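Local coordinates for protein hydrogenase maturation factor (Thermoanaerobacter tengcongensis, PDB 3VTH) that probably transfers the carbamoyl group of carbamoyl phosphate, at the expense of ATP, to the C-terminal cysteine of HypE during [NiFe]-hydrogenase maturation, at residues A[19-24]-A[147-152]; A[44-49]-A[98-103]; A[486-491]-A[696-701]; A[547-552]-A[612-617]; A[553-558]-A[601-606]. One frame throughout, in Å; residues are numbered along the deposited sequence.

Contact 1 of 5, residues A[19-24]-A[147-152]; sequences IVQGVG and EDIPYD. With PO4 (phosphate ion), chain E.
The Y151 ring carries G22 on one face: G22 CA stands above the ring plane toward the rim, 3.2 Å from Y151 CE1, in a CH-pi contact. At the ring's edge lies the bound phosphate, with its O3 3.4 Å from Y151 CD1. CG of Y151 is anti to the backbone N (chi1 174°), and this starts the ring toward G22. Glycine suits position 22 twice over, because its phi is positive and a beta carbon would press on Y151 CE1. The second flat group, the Q21 amide, is turned 42° from the ring. Its OE1 accepts from Y151 N at 2.9 Å in a nearly straight bond, the donor standing well above the carbonyl plane. The other end of the amide, NE2, is held by G48 O, which fixes its rotation. An alanine in place of Y151 would probably leave G22 CA without its aromatic cover and open a gap beside the phosphate. Three successive backbone N-H groups hold that ion: G22 N to O3 at 2.9 Å, V23 N to O2 at 3.2 Å and G24 N to O1 at 2.8 Å. F25 N and the side chain of R26, a predicted active-site residue, also bond to it. Such a glycine-rich loop, placed between strand 10-17 and helix 25-35 and wrapped round an anion, is characteristic of the phosphate-binding cradle of the acylphosphatase fold.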
# COMPACT_ATOMS: atom_id res chain seq x y z
N ILE A 19 -14.85 4.15 10.86
CA ILE A 19 -13.74 4.54 11.71
C ILE A 19 -14.26 5.65 12.63
O ILE A 19 -14.32 6.82 12.25
CB ILE A 19 -12.50 4.98 10.91
CG1 ILE A 19 -12.03 3.82 10.00
CG2 ILE A 19 -11.36 5.47 11.87
CD1 ILE A 19 -10.84 4.16 9.06
N VAL A 20 -14.70 5.26 13.81
CA VAL A 20 -15.42 6.18 14.70
C VAL A 20 -14.88 6.11 16.13
O VAL A 20 -15.47 6.69 17.05
CB VAL A 20 -16.94 5.92 14.65
CG1 VAL A 20 -17.49 6.16 13.23
CG2 VAL A 20 -17.27 4.48 15.11
N GLN A 21 -13.77 5.39 16.33
CA GLN A 21 -13.12 5.29 17.65
C GLN A 21 -11.68 5.73 17.50
O GLN A 21 -11.10 5.57 16.41
CB GLN A 21 -13.15 3.86 18.19
CG GLN A 21 -14.56 3.27 18.34
CD GLN A 21 -14.55 1.89 18.94
OE1 GLN A 21 -13.49 1.28 19.12
NE2 GLN A 21 -15.74 1.37 19.25
N GLY A 22 -11.11 6.30 18.56
CA GLY A 22 -9.78 6.88 18.52
C GLY A 22 -9.67 8.15 17.69
O GLY A 22 -8.58 8.50 17.20
N VAL A 23 -10.79 8.85 17.57
CA VAL A 23 -10.85 10.05 16.73
C VAL A 23 -11.35 11.23 17.56
O VAL A 23 -11.59 12.31 17.04
CB VAL A 23 -11.73 9.82 15.44
CG1 VAL A 23 -11.23 8.61 14.65
CG2 VAL A 23 -13.23 9.60 15.80
N GLY A 24 -11.49 11.02 18.86
CA GLY A 24 -12.08 12.05 19.73
C GLY A 24 -13.58 12.21 19.52
O GLY A 24 -14.13 13.30 19.74
N GLU A 147 -4.28 -3.07 20.85
CA GLU A 147 -4.29 -4.51 21.10
C GLU A 147 -5.65 -5.14 20.85
O GLU A 147 -5.75 -6.33 20.58
CB GLU A 147 -3.89 -4.80 22.54
CG GLU A 147 -2.55 -4.21 22.97
CD GLU A 147 -2.26 -4.47 24.43
OE1 GLU A 147 -3.18 -4.86 25.18
OE2 GLU A 147 -1.10 -4.28 24.85
N ASP A 148 -6.71 -4.34 20.99
CA ASP A 148 -8.07 -4.84 21.06
C ASP A 148 -9.00 -3.64 21.03
O ASP A 148 -8.55 -2.50 21.23
CB ASP A 148 -8.28 -5.61 22.37
CG ASP A 148 -9.47 -6.59 22.34
OD1 ASP A 148 -10.07 -6.82 21.27
OD2 ASP A 148 -9.81 -7.13 23.41
N ILE A 149 -10.28 -3.90 20.77
CA ILE A 149 -11.32 -2.87 20.79
C ILE A 149 -12.34 -3.31 21.83
O ILE A 149 -12.28 -4.46 22.26
CB ILE A 149 -11.97 -2.68 19.38
CG1 ILE A 149 -12.60 -3.98 18.84
CG2 ILE A 149 -10.94 -2.14 18.42
CD1 ILE A 149 -13.99 -4.30 19.40
N PRO A 150 -13.27 -2.42 22.26
CA PRO A 150 -13.45 -1.01 21.93
C PRO A 150 -12.21 -0.21 22.30
O PRO A 150 -11.58 -0.47 23.35
CB PRO A 150 -14.62 -0.58 22.80
CG PRO A 150 -15.36 -1.80 23.12
CD PRO A 150 -14.33 -2.91 23.15
N TYR A 151 -11.85 0.75 21.45
CA TYR A 151 -10.67 1.58 21.67
C TYR A 151 -10.76 2.32 23.01
O TYR A 151 -11.77 2.96 23.30
CB TYR A 151 -10.49 2.57 20.52
CG TYR A 151 -9.39 3.59 20.70
CD1 TYR A 151 -9.67 4.88 21.17
CD2 TYR A 151 -8.07 3.28 20.39
CE1 TYR A 151 -8.66 5.83 21.33
CE2 TYR A 151 -7.04 4.23 20.54
CZ TYR A 151 -7.36 5.50 21.00
OH TYR A 151 -6.37 6.44 21.15
N ASP A 152 -9.73 2.16 23.83
CA ASP A 152 -9.55 2.87 25.09
C ASP A 152 -8.07 2.76 25.42
O ASP A 152 -7.42 1.83 24.97
CB ASP A 152 -10.35 2.21 26.21
CG ASP A 152 -11.77 2.73 26.31
OD1 ASP A 152 -11.97 3.97 26.28
OD2 ASP A 152 -12.69 1.90 26.44
P PO4 E . -12.62 8.32 20.81
O1 PO4 E . -11.26 8.97 20.76
O2 PO4 E . -13.34 8.49 19.49
O3 PO4 E . -12.43 6.85 21.04
O4 PO4 E . -13.45 8.94 21.92

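Contact 2 of 5, residues A[44-49]-A[98-103]; sequences NNSSGL and SKEDGG
At the hairpin turn between strands 39-45 and 48-55 of the acylphosphatase-like domain, S46 reaches into the bend of segment 98-103. Its OG lies between the backbone N and the carbonyl carbon (chi1 50°) and accepts two backbone hydrogen bonds, from G103 N at 2.9 Å and from D101 N at 3.0 Å. Serine is small enough to enter this bend. E100 adds a bond within the bend, its OE2 accepting from G102 N at 2.7 Å, while its OE1 pairs with R451. The hairpin side is shaped by an Asx turn, in which N45 OD1 accepts from S47 N at 3.0 Å with the donor well above the carbonyl plane. Glycine suits position 103, since a beta carbon there would collide with S47 CB. Nearer the strand, K99 N bonds to N44 O at 3.0 Å. A water accepts a hydrogen bond from N44 N and donates one to S98 OG, a hydroxyl that also bonds to D152. N44 itself is a predicted active-site residue.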
# COMPACT_ATOMS: atom_id res chain seq x y z
N ASN A 44 -18.02 4.11 23.65
CA ASN A 44 -17.54 3.21 22.62
C ASN A 44 -18.07 1.82 22.89
O ASN A 44 -17.98 1.32 24.01
CB ASN A 44 -16.01 3.17 22.63
CG ASN A 44 -15.39 4.33 21.89
OD1 ASN A 44 -14.18 4.41 21.75
ND2 ASN A 44 -16.24 5.25 21.40
N ASN A 45 -18.63 1.18 21.88
CA ASN A 45 -19.02 -0.22 22.05
C ASN A 45 -18.28 -1.06 21.02
O ASN A 45 -17.42 -0.53 20.33
CB ASN A 45 -20.55 -0.42 22.06
CG ASN A 45 -21.20 -0.14 20.71
OD1 ASN A 45 -20.52 0.05 19.70
ND2 ASN A 45 -22.53 -0.14 20.70
N SER A 46 -18.56 -2.35 20.92
CA SER A 46 -17.75 -3.17 20.05
C SER A 46 -18.08 -2.98 18.56
O SER A 46 -17.38 -3.50 17.72
CB SER A 46 -17.73 -4.64 20.49
OG SER A 46 -19.03 -5.15 20.70
N SER A 47 -19.12 -2.21 18.25
CA SER A 47 -19.51 -2.03 16.86
C SER A 47 -19.34 -0.60 16.36
O SER A 47 -19.54 -0.31 15.17
CB SER A 47 -20.93 -2.59 16.61
OG SER A 47 -21.90 -1.72 17.15
N GLY A 48 -18.94 0.28 17.27
CA GLY A 48 -18.68 1.66 16.95
C GLY A 48 -18.93 2.63 18.09
O GLY A 48 -18.31 2.54 19.16
N LEU A 49 -19.83 3.57 17.84
CA LEU A 49 -20.15 4.59 18.82
C LEU A 49 -21.64 4.52 19.13
O LEU A 49 -22.46 4.39 18.22
CB LEU A 49 -19.75 5.98 18.31
CG LEU A 49 -19.94 7.12 19.31
CD1 LEU A 49 -18.82 7.16 20.34
CD2 LEU A 49 -20.06 8.43 18.58
N SER A 98 -16.77 1.92 28.25
CA SER A 98 -16.99 1.18 27.01
C SER A 98 -17.67 -0.17 27.26
O SER A 98 -17.51 -0.76 28.32
CB SER A 98 -15.67 0.96 26.28
OG SER A 98 -15.13 2.20 25.86
N LYS A 99 -18.42 -0.66 26.28
CA LYS A 99 -19.11 -1.95 26.42
C LYS A 99 -18.74 -2.91 25.29
O LYS A 99 -18.72 -2.53 24.12
CB LYS A 99 -20.64 -1.76 26.48
CG LYS A 99 -21.11 -0.81 27.59
CD LYS A 99 -22.64 -0.84 27.74
CE LYS A 99 -23.10 -0.29 29.10
NZ LYS A 99 -22.56 1.07 29.41
N GLU A 100 -18.43 -4.15 25.65
CA GLU A 100 -18.16 -5.23 24.70
C GLU A 100 -19.43 -6.06 24.52
O GLU A 100 -19.82 -6.79 25.43
CB GLU A 100 -16.97 -6.08 25.18
CG GLU A 100 -16.80 -7.45 24.49
CD GLU A 100 -16.51 -7.32 23.00
OE1 GLU A 100 -15.41 -6.85 22.65
OE2 GLU A 100 -17.38 -7.69 22.20
N ASP A 101 -20.09 -5.92 23.39
CA ASP A 101 -21.37 -6.53 23.07
C ASP A 101 -21.23 -7.45 21.86
O ASP A 101 -22.17 -7.69 21.16
CB ASP A 101 -22.36 -5.42 22.74
CG ASP A 101 -23.82 -5.86 22.74
OD1 ASP A 101 -24.16 -6.89 23.30
OD2 ASP A 101 -24.65 -5.13 22.18
N GLY A 102 -20.04 -7.94 21.61
CA GLY A 102 -19.81 -8.83 20.49
C GLY A 102 -19.85 -8.37 19.04
O GLY A 102 -19.82 -9.20 18.17
N GLY A 103 -19.87 -7.10 18.72
CA GLY A 103 -19.78 -6.77 17.31
C GLY A 103 -18.35 -6.65 16.80
O GLY A 103 -17.46 -7.28 17.29
O HOH W 1 -16.67 4.60 26.31

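Contact 3 of 5, residues A[486-491]-A[696-701]; sequences AHIASC and KVVLSG. With FE (Fe (III) ion), chain I.
The carbonyl oxygen of H487 is approached by two hydroxyls. S700 OG reaches across from the strand in a weak hydrogen bond of 3.1 Å to H487 O. From the next turn of the same helix S490 OG lies 2.8 Å from H487 O, although N727 OD1 can also claim its proton. Serine suits position 700 by being short enough to lie against the helix backbone. Beyond it G701 CA sits over the centre of the H487 imidazole, 3.5 Å above the ring plane, in a CH-pi contact. Glycine is called for here, as a beta carbon would jam against the carbonyl of S700. Backed on this face, H487 binds the iron through NE2 at 2.2 Å, and H483, D507 and D734 are its protein co-ligands. Farther up the strand V698 provides the apolar packing. Its CG1, anti to the backbone N (chi1 172°), presses tightly on C491 CB at 3.5 Å and meets I488 CG2 at 3.8 Å. The axes of helix 486-491 and strand 696-700 come within 7.4 Å at closest, at 114° to each other. The strand is flanked by parallel neighbours 501-507 and 723-726 in the sheet; L699 faces helix 707-719, while A489 of the helix packs on helix 737-749.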
# COMPACT_ATOMS: atom_id res chain seq x y z
N ALA A 486 -8.20 -12.25 -10.66
CA ALA A 486 -8.12 -11.55 -9.37
C ALA A 486 -7.64 -10.10 -9.50
O ALA A 486 -8.19 -9.21 -8.84
CB ALA A 486 -7.25 -12.31 -8.39
N HIS A 487 -6.61 -9.84 -10.32
CA HIS A 487 -6.17 -8.45 -10.58
C HIS A 487 -7.34 -7.61 -11.09
O HIS A 487 -7.59 -6.50 -10.60
CB HIS A 487 -5.03 -8.40 -11.64
CG HIS A 487 -3.65 -8.57 -11.09
ND1 HIS A 487 -3.13 -7.79 -10.07
CD2 HIS A 487 -2.64 -9.39 -11.48
CE1 HIS A 487 -1.88 -8.14 -9.85
NE2 HIS A 487 -1.55 -9.11 -10.69
N ILE A 488 -8.07 -8.12 -12.09
CA ILE A 488 -9.20 -7.36 -12.66
C ILE A 488 -10.28 -7.12 -11.59
O ILE A 488 -10.82 -6.00 -11.48
CB ILE A 488 -9.80 -8.06 -13.93
CG1 ILE A 488 -8.74 -8.24 -15.02
CG2 ILE A 488 -11.03 -7.28 -14.49
CD1 ILE A 488 -7.94 -6.97 -15.38
N ALA A 489 -10.58 -8.15 -10.80
CA ALA A 489 -11.61 -8.05 -9.76
C ALA A 489 -11.23 -7.08 -8.64
O ALA A 489 -12.12 -6.43 -8.07
CB ALA A 489 -11.91 -9.42 -9.16
N SER A 490 -9.94 -6.97 -8.33
CA SER A 490 -9.47 -6.03 -7.31
C SER A 490 -9.85 -4.60 -7.68
O SER A 490 -10.30 -3.83 -6.83
CB SER A 490 -7.96 -6.16 -7.01
OG SER A 490 -7.13 -5.61 -8.03
N CYS A 491 -9.68 -4.26 -8.95
CA CYS A 491 -10.10 -2.96 -9.46
C CYS A 491 -11.63 -2.83 -9.49
O CYS A 491 -12.18 -1.82 -9.05
CB CYS A 491 -9.49 -2.70 -10.83
SG CYS A 491 -10.00 -1.14 -11.55
N LYS A 696 -16.91 -1.01 -20.74
CA LYS A 696 -16.11 -0.82 -19.54
C LYS A 696 -14.81 -1.61 -19.67
O LYS A 696 -14.83 -2.81 -20.02
CB LYS A 696 -16.85 -1.27 -18.29
CG LYS A 696 -18.07 -0.38 -17.90
CD LYS A 696 -18.57 -0.76 -16.52
CE LYS A 696 -19.77 0.11 -16.08
NZ LYS A 696 -20.96 -0.07 -16.93
N VAL A 697 -13.70 -0.93 -19.39
CA VAL A 697 -12.38 -1.52 -19.47
C VAL A 697 -11.67 -1.34 -18.13
O VAL A 697 -11.62 -0.22 -17.60
CB VAL A 697 -11.52 -0.83 -20.54
CG1 VAL A 697 -10.10 -1.46 -20.58
CG2 VAL A 697 -12.19 -0.93 -21.91
N VAL A 698 -11.14 -2.44 -17.60
CA VAL A 698 -10.38 -2.43 -16.36
C VAL A 698 -8.91 -2.74 -16.67
O VAL A 698 -8.60 -3.72 -17.36
CB VAL A 698 -10.93 -3.49 -15.36
CG1 VAL A 698 -10.02 -3.63 -14.15
CG2 VAL A 698 -12.35 -3.14 -14.93
N LEU A 699 -8.01 -1.91 -16.14
CA LEU A 699 -6.58 -2.13 -16.31
C LEU A 699 -5.98 -2.49 -14.97
O LEU A 699 -6.13 -1.74 -14.00
CB LEU A 699 -5.88 -0.86 -16.84
CG LEU A 699 -6.56 -0.12 -18.00
CD1 LEU A 699 -5.88 1.26 -18.24
CD2 LEU A 699 -6.54 -0.95 -19.28
N SER A 700 -5.34 -3.65 -14.89
CA SER A 700 -4.68 -4.06 -13.63
C SER A 700 -3.50 -4.99 -13.90
O SER A 700 -3.22 -5.33 -15.05
CB SER A 700 -5.70 -4.69 -12.67
OG SER A 700 -5.16 -4.79 -11.36
N GLY A 701 -2.82 -5.42 -12.84
CA GLY A 701 -1.59 -6.18 -12.99
C GLY A 701 -0.43 -5.22 -12.83
O GLY A 701 -0.56 -4.03 -13.14
FE FE I . 0.32 -10.22 -10.84

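Contact 4 of 5, residues A[547-552]-A[612-617]; sequences AIKKIY and KEVLFE
K549 O accepts from V614 N at 2.8 Å, in the plane of the carbonyl, and one turn on Y552 N donates to K612 O at 3.3 Å. Both bonds fasten segment 612-617 to the break between helices 546-549 and 551-559. CG of Y552 lies between the backbone N and the carbonyl carbon (chi1 62°), starting the ring toward segment 612-617. K612 O also meets the edge of the Y552 ring, lying in its plane 3.2 Å from Y552 CD1. Over the ring's face stands the K612 ammonium in a cation-pi contact, NZ 4.9 Å from the centroid. K550 runs beside E613, pointing the same way. Its NZ donates to Y552 OH, also bonded to E577, and forms a long salt bridge with E613 OE2 at 3.9 Å. Long, flexible lysines suit this side, close to solvent. Inward the contact turns apolar: I551 and V614 cross at about a right angle, with their CG2 methyls 4.0 Å apart. At the far end I548 CG2 abuts E617 OE1 at 3.2 Å, so a branched chain lines a carboxylate that touches the nucleotide analogue. I551 rests on A606 of helix 597-607 and A620 of helix 619-626; Y552 packs on F569 of helix 567-572.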
# COMPACT_ATOMS: atom_id res chain seq x y z
N ALA A 547 15.92 -16.96 -15.23
CA ALA A 547 15.68 -15.91 -16.23
C ALA A 547 15.11 -14.62 -15.64
O ALA A 547 15.25 -13.55 -16.24
CB ALA A 547 14.82 -16.43 -17.38
N ILE A 548 14.46 -14.72 -14.48
CA ILE A 548 14.00 -13.55 -13.73
C ILE A 548 15.12 -12.51 -13.59
O ILE A 548 14.93 -11.33 -13.91
CB ILE A 548 13.41 -13.93 -12.32
CG1 ILE A 548 12.12 -14.76 -12.44
CG2 ILE A 548 13.26 -12.70 -11.41
CD1 ILE A 548 11.07 -14.26 -13.45
N LYS A 549 16.29 -12.94 -13.11
CA LYS A 549 17.43 -12.04 -12.91
C LYS A 549 18.46 -11.99 -14.05
O LYS A 549 19.04 -10.93 -14.31
CB LYS A 549 18.09 -12.29 -11.55
CG LYS A 549 17.26 -11.71 -10.38
CD LYS A 549 17.52 -12.40 -9.03
CE LYS A 549 18.99 -12.32 -8.62
NZ LYS A 549 19.19 -12.73 -7.20
N LYS A 550 18.68 -13.11 -14.73
CA LYS A 550 19.55 -13.12 -15.92
C LYS A 550 18.69 -12.89 -17.17
O LYS A 550 18.36 -13.83 -17.90
CB LYS A 550 20.36 -14.41 -16.01
CG LYS A 550 21.39 -14.57 -14.89
CD LYS A 550 22.53 -15.47 -15.30
CE LYS A 550 23.76 -15.24 -14.43
NZ LYS A 550 25.02 -15.30 -15.24
N ILE A 551 18.33 -11.63 -17.41
CA ILE A 551 17.32 -11.30 -18.41
C ILE A 551 17.75 -11.50 -19.87
O ILE A 551 16.90 -11.52 -20.75
CB ILE A 551 16.70 -9.89 -18.22
CG1 ILE A 551 17.71 -8.79 -18.56
CG2 ILE A 551 16.13 -9.72 -16.79
CD1 ILE A 551 17.08 -7.39 -18.56
N TYR A 552 19.05 -11.62 -20.12
CA TYR A 552 19.47 -11.99 -21.47
C TYR A 552 18.93 -13.38 -21.85
O TYR A 552 18.70 -13.65 -23.02
CB TYR A 552 21.00 -11.89 -21.66
CG TYR A 552 21.79 -12.82 -20.76
CD1 TYR A 552 22.17 -12.43 -19.47
CD2 TYR A 552 22.18 -14.09 -21.21
CE1 TYR A 552 22.90 -13.29 -18.65
CE2 TYR A 552 22.91 -14.95 -20.40
CZ TYR A 552 23.27 -14.55 -19.12
OH TYR A 552 23.99 -15.40 -18.32
N LYS A 612 21.79 -6.52 -18.74
CA LYS A 612 21.73 -7.95 -19.08
C LYS A 612 21.33 -8.77 -17.87
O LYS A 612 20.82 -9.88 -18.00
CB LYS A 612 23.06 -8.46 -19.65
CG LYS A 612 23.53 -7.74 -20.92
CD LYS A 612 23.84 -8.72 -22.07
CE LYS A 612 25.07 -9.58 -21.79
NZ LYS A 612 25.21 -10.69 -22.79
N GLU A 613 21.57 -8.20 -16.69
CA GLU A 613 21.22 -8.85 -15.43
C GLU A 613 20.61 -7.82 -14.48
O GLU A 613 21.00 -6.66 -14.48
CB GLU A 613 22.45 -9.50 -14.79
CG GLU A 613 23.26 -10.37 -15.77
CD GLU A 613 24.34 -11.20 -15.10
OE1 GLU A 613 25.45 -11.29 -15.67
OE2 GLU A 613 24.09 -11.76 -14.01
N VAL A 614 19.65 -8.26 -13.68
CA VAL A 614 18.98 -7.39 -12.72
C VAL A 614 19.09 -7.90 -11.28
O VAL A 614 19.26 -9.11 -11.04
CB VAL A 614 17.48 -7.14 -13.09
CG1 VAL A 614 17.36 -6.47 -14.48
CG2 VAL A 614 16.68 -8.44 -13.03
N LEU A 615 19.00 -6.97 -10.34
CA LEU A 615 19.18 -7.26 -8.92
C LEU A 615 17.85 -7.54 -8.25
O LEU A 615 17.80 -8.23 -7.23
CB LEU A 615 19.92 -6.10 -8.23
CG LEU A 615 21.32 -5.80 -8.80
CD1 LEU A 615 22.00 -4.57 -8.15
CD2 LEU A 615 22.24 -7.02 -8.70
N PHE A 616 16.78 -7.01 -8.83
CA PHE A 616 15.43 -7.24 -8.33
C PHE A 616 14.44 -7.32 -9.48
O PHE A 616 14.66 -6.74 -10.54
CB PHE A 616 15.01 -6.16 -7.30
CG PHE A 616 14.98 -4.75 -7.85
CD1 PHE A 616 16.12 -3.95 -7.82
CD2 PHE A 616 13.81 -4.20 -8.37
CE1 PHE A 616 16.09 -2.65 -8.31
CE2 PHE A 616 13.78 -2.89 -8.87
CZ PHE A 616 14.92 -2.12 -8.83
N GLU A 617 13.36 -8.05 -9.26
CA GLU A 617 12.32 -8.27 -10.26
C GLU A 617 11.72 -6.92 -10.69
O GLU A 617 11.29 -6.13 -9.85
CB GLU A 617 11.25 -9.20 -9.66
CG GLU A 617 10.06 -9.56 -10.55
CD GLU A 617 10.31 -10.76 -11.45
OE1 GLU A 617 11.09 -10.63 -12.44
OE2 GLU A 617 9.71 -11.84 -11.19

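Contact 5 of 5, residues A[553-558]-A[601-606]; sequences RTALGF and FDAVAA. With AP2 (phosphomethylphosphonic acid adenosyl ester), chain H.
F558 lays one face of its ring over A603 CB, which stands 3.8 Å above the plane in a CH-pi contact. CG, set beside the backbone N (chi1 -88°), is the ring atom nearest that methyl. A555 points at the same helix, its CB 3.9 Å from A606 CB. Alanines suit these places, since their small side chains let the backbones close to 4.1 Å between A555 CA and A603 CA. This is a steep helix crossing, the axes 8.0 Å apart at -104°, within the Kae1-like region of the actin-ATPase clan. Nearby a water lies 2.6 Å from T554 OG1 and donates to D602 OD2 at 2.7 Å, which also pairs with R599. The bond to CB of F601 points away from helix 553-558, and its ring turns a face to the adenine of the nucleotide analogue, CE1 3.6 Å from AP2 C2. A serine in place of F601 would probably leave that adenine carbon without its aromatic wall, and F673 and H674 without the ring they meet edge-to-face.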
# COMPACT_ATOMS: atom_id res chain seq x y z
N ARG A 553 18.70 -14.23 -20.85
CA ARG A 553 18.07 -15.54 -21.05
C ARG A 553 16.61 -15.40 -21.46
O ARG A 553 16.09 -16.18 -22.26
CB ARG A 553 18.15 -16.39 -19.78
CG ARG A 553 19.57 -16.76 -19.34
CD ARG A 553 19.55 -17.50 -18.00
NE ARG A 553 18.82 -18.77 -18.06
CZ ARG A 553 19.39 -19.98 -18.05
NH1 ARG A 553 20.71 -20.11 -17.97
NH2 ARG A 553 18.63 -21.06 -18.12
N THR A 554 15.94 -14.39 -20.90
CA THR A 554 14.57 -14.09 -21.29
C THR A 554 14.55 -13.63 -22.74
O THR A 554 13.72 -14.09 -23.52
CB THR A 554 13.93 -13.01 -20.38
OG1 THR A 554 13.72 -13.57 -19.09
CG2 THR A 554 12.59 -12.57 -20.95
N ALA A 555 15.48 -12.75 -23.10
CA ALA A 555 15.58 -12.29 -24.48
C ALA A 555 15.83 -13.45 -25.45
O ALA A 555 15.22 -13.51 -26.52
CB ALA A 555 16.65 -11.22 -24.63
N LEU A 556 16.73 -14.36 -25.09
CA LEU A 556 17.01 -15.53 -25.95
C LEU A 556 15.76 -16.40 -26.16
O LEU A 556 15.49 -16.89 -27.26
CB LEU A 556 18.14 -16.37 -25.36
CG LEU A 556 19.53 -15.72 -25.45
CD1 LEU A 556 20.53 -16.51 -24.65
CD2 LEU A 556 19.97 -15.60 -26.93
N GLY A 557 15.02 -16.61 -25.08
CA GLY A 557 13.72 -17.26 -25.18
C GLY A 557 12.79 -16.58 -26.18
O GLY A 557 12.18 -17.24 -27.02
N PHE A 558 12.70 -15.25 -26.12
CA PHE A 558 11.80 -14.51 -27.02
C PHE A 558 12.22 -14.60 -28.49
O PHE A 558 11.37 -14.51 -29.39
CB PHE A 558 11.66 -13.04 -26.58
CG PHE A 558 10.56 -12.80 -25.57
CD1 PHE A 558 9.49 -11.96 -25.87
CD2 PHE A 558 10.58 -13.45 -24.34
CE1 PHE A 558 8.45 -11.74 -24.93
CE2 PHE A 558 9.56 -13.24 -23.40
CZ PHE A 558 8.48 -12.38 -23.71
N PHE A 601 8.93 -6.69 -21.57
CA PHE A 601 9.77 -5.56 -21.16
C PHE A 601 11.22 -5.98 -20.91
O PHE A 601 12.14 -5.31 -21.38
CB PHE A 601 9.21 -4.86 -19.91
CG PHE A 601 8.30 -3.70 -20.23
CD1 PHE A 601 8.70 -2.39 -19.95
CD2 PHE A 601 7.05 -3.92 -20.81
CE1 PHE A 601 7.85 -1.31 -20.24
CE2 PHE A 601 6.19 -2.84 -21.10
CZ PHE A 601 6.61 -1.53 -20.83
N ASP A 602 11.43 -7.10 -20.20
CA ASP A 602 12.80 -7.57 -19.93
C ASP A 602 13.56 -7.92 -21.22
O ASP A 602 14.75 -7.62 -21.35
CB ASP A 602 12.81 -8.77 -18.98
CG ASP A 602 12.49 -8.39 -17.54
OD1 ASP A 602 12.45 -7.18 -17.21
OD2 ASP A 602 12.24 -9.32 -16.74
N ALA A 603 12.86 -8.55 -22.16
CA ALA A 603 13.45 -8.89 -23.47
C ALA A 603 13.94 -7.63 -24.23
O ALA A 603 15.04 -7.61 -24.80
CB ALA A 603 12.45 -9.69 -24.33
N VAL A 604 13.09 -6.60 -24.26
CA VAL A 604 13.47 -5.31 -24.87
C VAL A 604 14.67 -4.69 -24.17
O VAL A 604 15.63 -4.27 -24.83
CB VAL A 604 12.29 -4.30 -24.85
CG1 VAL A 604 12.75 -2.91 -25.36
CG2 VAL A 604 11.12 -4.84 -25.68
N ALA A 605 14.64 -4.64 -22.84
CA ALA A 605 15.74 -4.00 -22.08
C ALA A 605 17.09 -4.68 -22.37
O ALA A 605 18.11 -4.00 -22.57
CB ALA A 605 15.44 -3.99 -20.59
N ALA A 606 17.08 -6.01 -22.42
CA ALA A 606 18.29 -6.80 -22.71
C ALA A 606 18.78 -6.59 -24.15
O ALA A 606 19.97 -6.43 -24.39
CB ALA A 606 18.02 -8.30 -22.46
PB AP2 H . 3.45 -11.13 -10.83
O1B AP2 H . 4.15 -10.70 -12.10
O2B AP2 H . 1.96 -11.29 -10.91
O3B AP2 H . 4.17 -12.27 -10.14
C3A AP2 H . 3.73 -9.72 -9.73
PA AP2 H . 2.89 -8.18 -10.22
O1A AP2 H . 3.13 -7.33 -8.99
O2A AP2 H . 1.48 -8.33 -10.76
O5' AP2 H . 3.76 -7.62 -11.46
C5' AP2 H . 5.07 -7.14 -11.19
C4' AP2 H . 5.75 -7.05 -12.53
O4' AP2 H . 5.23 -5.93 -13.25
C3' AP2 H . 7.24 -6.79 -12.41
O3' AP2 H . 7.94 -7.99 -12.11
C2' AP2 H . 7.52 -6.23 -13.79
O2' AP2 H . 7.67 -7.36 -14.67
C1' AP2 H . 6.26 -5.43 -14.13
N9 AP2 H . 6.57 -3.99 -13.89
C8 AP2 H . 6.88 -3.39 -12.72
N7 AP2 H . 7.17 -2.07 -12.88
C5 AP2 H . 7.03 -1.80 -14.20
C6 AP2 H . 7.19 -0.61 -15.07
N6 AP2 H . 7.54 0.60 -14.55
N1 AP2 H . 6.97 -0.77 -16.40
C2 AP2 H . 6.60 -1.95 -16.94
N3 AP2 H . 6.46 -3.08 -16.21
C4 AP2 H . 6.66 -3.06 -14.86
O HOH W 2 13.38 -11.74 -17.22

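The five contacts fall into two groups. Contacts 1 and 2, touching directly with centres 10 Å apart, lie at the phosphate site: contact 1 binds the ion, and contact 2, nested in the loop closed by contact 1, brings the side chain of N44 to about 3 Å from it. Contacts 3, 4 and 5 each lend one residue, H487, E617 and F601, to the nucleotide-analogue pocket, and contact 3 alone of the three binds the iron. Contacts 4 and 5 share helix 551-559, their centres 9 Å apart, and both are nested within the loop closed by contact 3, whose centre is 26 to 27 Å away. Contacts 1 and 3 remain about 18 Å apart at their nearest atoms.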